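Local atomic coordinates of Eps1p (Saccharomyces cerevisiae, PDB entry 4TW5), a protein that is a yeast protein of the disulfide isomerase family, built from thioredoxin-fold domains that carry disulfide-bonded pairs of closely spaced cysteines. Residues E12-T17 with T64-N69. Sequence-based numbering, arbitrary orientation.
Sequences EPLNPT and TFSQVN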
loop_
_atom_site.group_PDB
_atom_site.type_symbol
_atom_site.label_atom_id
_atom_site.label_comp_id
_atom_site.label_asym_id
_atom_site.label_seq_id
_atom_site.Cartn_x
_atom_site.Cartn_y
_atom_site.Cartn_z
ATOM N N GLU A 12 10.239 -55.436 29.293
ATOM C CA GLU A 12 10.721 -55.034 30.597
ATOM C C GLU A 12 11.436 -53.707 30.486
ATOM O O GLU A 12 11.822 -53.304 29.395
ATOM C CB GLU A 12 11.669 -56.080 31.186
ATOM C CG GLU A 12 10.997 -57.093 32.064
ATOM C CD GLU A 12 11.769 -57.292 33.355
ATOM O OE1 GLU A 12 13.003 -57.514 33.287
ATOM O OE2 GLU A 12 11.149 -57.177 34.435
ATOM N N PRO A 13 11.606 -53.016 31.620
ATOM C CA PRO A 13 12.348 -51.758 31.588
ATOM C C PRO A 13 13.741 -51.965 31.010
ATOM O O PRO A 13 14.296 -53.054 31.137
ATOM C CB PRO A 13 12.423 -51.359 33.064
ATOM C CG PRO A 13 11.219 -51.967 33.669
ATOM C CD PRO A 13 10.982 -53.254 32.933
ATOM N N LEU A 14 14.295 -50.941 30.377
ATOM C CA LEU A 14 15.683 -51.017 29.964
ATOM C C LEU A 14 16.551 -50.937 31.215
ATOM O O LEU A 14 16.218 -50.212 32.151
ATOM C CB LEU A 14 16.011 -49.883 29.003
ATOM C CG LEU A 14 15.177 -49.929 27.726
ATOM C CD1 LEU A 14 15.609 -48.856 26.775
ATOM C CD2 LEU A 14 15.298 -51.304 27.084
ATOM N N ASN A 15 17.680 -51.635 31.213
ATOM C CA ASN A 15 18.584 -51.637 32.360
ATOM C C ASN A 15 19.997 -51.426 31.817
ATOM O O ASN A 15 20.163 -51.387 30.599
ATOM C CB ASN A 15 18.443 -52.944 33.168
ATOM C CG ASN A 15 18.657 -54.203 32.326
ATOM O OD1 ASN A 15 19.619 -54.307 31.575
ATOM N ND2 ASN A 15 17.757 -55.167 32.468
ATOM N N PRO A 16 21.015 -51.283 32.698
ATOM C CA PRO A 16 22.367 -51.003 32.185
ATOM C C PRO A 16 22.917 -52.029 31.179
ATOM O O PRO A 16 23.909 -51.755 30.499
ATOM C CB PRO A 16 23.212 -50.976 33.461
ATOM C CG PRO A 16 22.272 -50.520 34.503
ATOM C CD PRO A 16 20.949 -51.095 34.162
ATOM N N THR A 17 22.288 -53.191 31.073
ATOM C CA THR A 17 22.748 -54.186 30.109
ATOM C C THR A 17 22.140 -53.940 28.731
ATOM O O THR A 17 22.678 -54.395 27.724
ATOM C CB THR A 17 22.375 -55.621 30.533
ATOM O OG1 THR A 17 20.984 -55.851 30.265
ATOM C CG2 THR A 17 22.674 -55.852 32.006
ATOM N N THR A 64 10.129 -46.599 19.268
ATOM C CA THR A 64 9.786 -47.570 20.284
ATOM C C THR A 64 9.490 -46.897 21.616
ATOM O O THR A 64 10.249 -46.054 22.072
ATOM C CB THR A 64 10.928 -48.597 20.467
ATOM O OG1 THR A 64 11.043 -49.382 19.288
ATOM C CG2 THR A 64 10.647 -49.538 21.647
ATOM N N PHE A 65 8.409 -47.298 22.276
ATOM C CA PHE A 65 8.205 -46.857 23.646
ATOM C C PHE A 65 8.881 -47.812 24.613
ATOM O O PHE A 65 8.644 -49.026 24.578
ATOM C CB PHE A 65 6.728 -46.755 23.966
ATOM C CG PHE A 65 6.029 -45.605 23.297
ATOM C CD1 PHE A 65 5.840 -44.407 23.970
ATOM C CD2 PHE A 65 5.525 -45.736 22.011
ATOM C CE1 PHE A 65 5.171 -43.353 23.366
ATOM C CE2 PHE A 65 4.853 -44.694 21.402
ATOM C CZ PHE A 65 4.676 -43.494 22.080
ATOM N N SER A 66 9.701 -47.247 25.495
ATOM C CA SER A 66 10.465 -48.015 26.473
ATOM C C SER A 66 10.341 -47.399 27.870
ATOM O O SER A 66 9.735 -46.345 28.045
ATOM C CB SER A 66 11.938 -48.079 26.095
ATOM O OG SER A 66 12.104 -48.492 24.757
ATOM N N GLN A 67 10.926 -48.078 28.853
ATOM C CA GLN A 67 10.900 -47.661 30.243
ATOM C C GLN A 67 12.201 -47.962 30.914
ATOM O O GLN A 67 12.960 -48.804 30.459
ATOM C CB GLN A 67 9.790 -48.350 31.031
ATOM C CG GLN A 67 8.439 -47.723 30.916
ATOM C CD GLN A 67 7.393 -48.548 31.607
ATOM O OE1 GLN A 67 7.407 -49.777 31.538
ATOM N NE2 GLN A 67 6.489 -47.881 32.309
ATOM N N VAL A 68 12.463 -47.233 31.985
ATOM C CA VAL A 68 13.580 -47.509 32.864
ATOM C C VAL A 68 13.109 -47.398 34.321
ATOM O O VAL A 68 12.682 -46.322 34.751
ATOM C CB VAL A 68 14.742 -46.522 32.650
ATOM C CG1 VAL A 68 15.792 -46.735 33.720
ATOM C CG2 VAL A 68 15.355 -46.702 31.286
ATOM N N ASN A 69 13.155 -48.501 35.070
ATOM C CA ASN A 69 12.906 -48.439 36.511
ATOM C C ASN A 69 14.139 -47.848 37.187
ATOM O O ASN A 69 15.199 -48.473 37.205
ATOM C CB ASN A 69 12.566 -49.827 37.075
ATOM C CG ASN A 69 12.085 -49.779 38.526
ATOM O OD1 ASN A 69 12.608 -49.019 39.343
ATOM N ND2 ASN A 69 11.077 -50.587 38.844
#
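In Leu14, CG stands beside the backbone N and anti to the carbonyl carbon (chi1 -61°), which carries the isobutyl group over Ser66, while Val68, with CG1 anti to its own N (chi1 172°), presents both methyls to the Leu14 carbonyl. CD1 of Leu14 thus rests 3.8 Å from CB of Ser66. CB of Leu14 lies 4.0 Å from CG2 of Val68, the same methyl that approaches the carbonyl O of Leu14 to 3.7 Å. One backbone hydrogen bond joins the segments: Leu14 N donates to Gln67 O with an N-H...O angle of 159° and the donor tilted modestly from the carbonyl plane; the modelled separation of 2.5 Å is shorter than usual and its exact length is doubtful. Pro13 lies alongside the same carbonyl; its CA is 3.2 Å from Gln67 O, and CB of Pro13, passing CA of Val68, comes within 3.6 Å of Asn69 N. Strand 63-69 is the outermost of its sheet in this chain and bonds along its other edge to strand 27-33, so the loop before helix 19-23 docks on its outer edge in the thioredoxin-fold domain. Phe19 of that helix touches both Leu14 and Val68, and Leu23 also packs on Leu14. Carbon atoms thus surround a single main-chain bond and line both carbonyls, which implies that Leu14 N holds the Gln67 carbonyl among largely nonpolar neighbours.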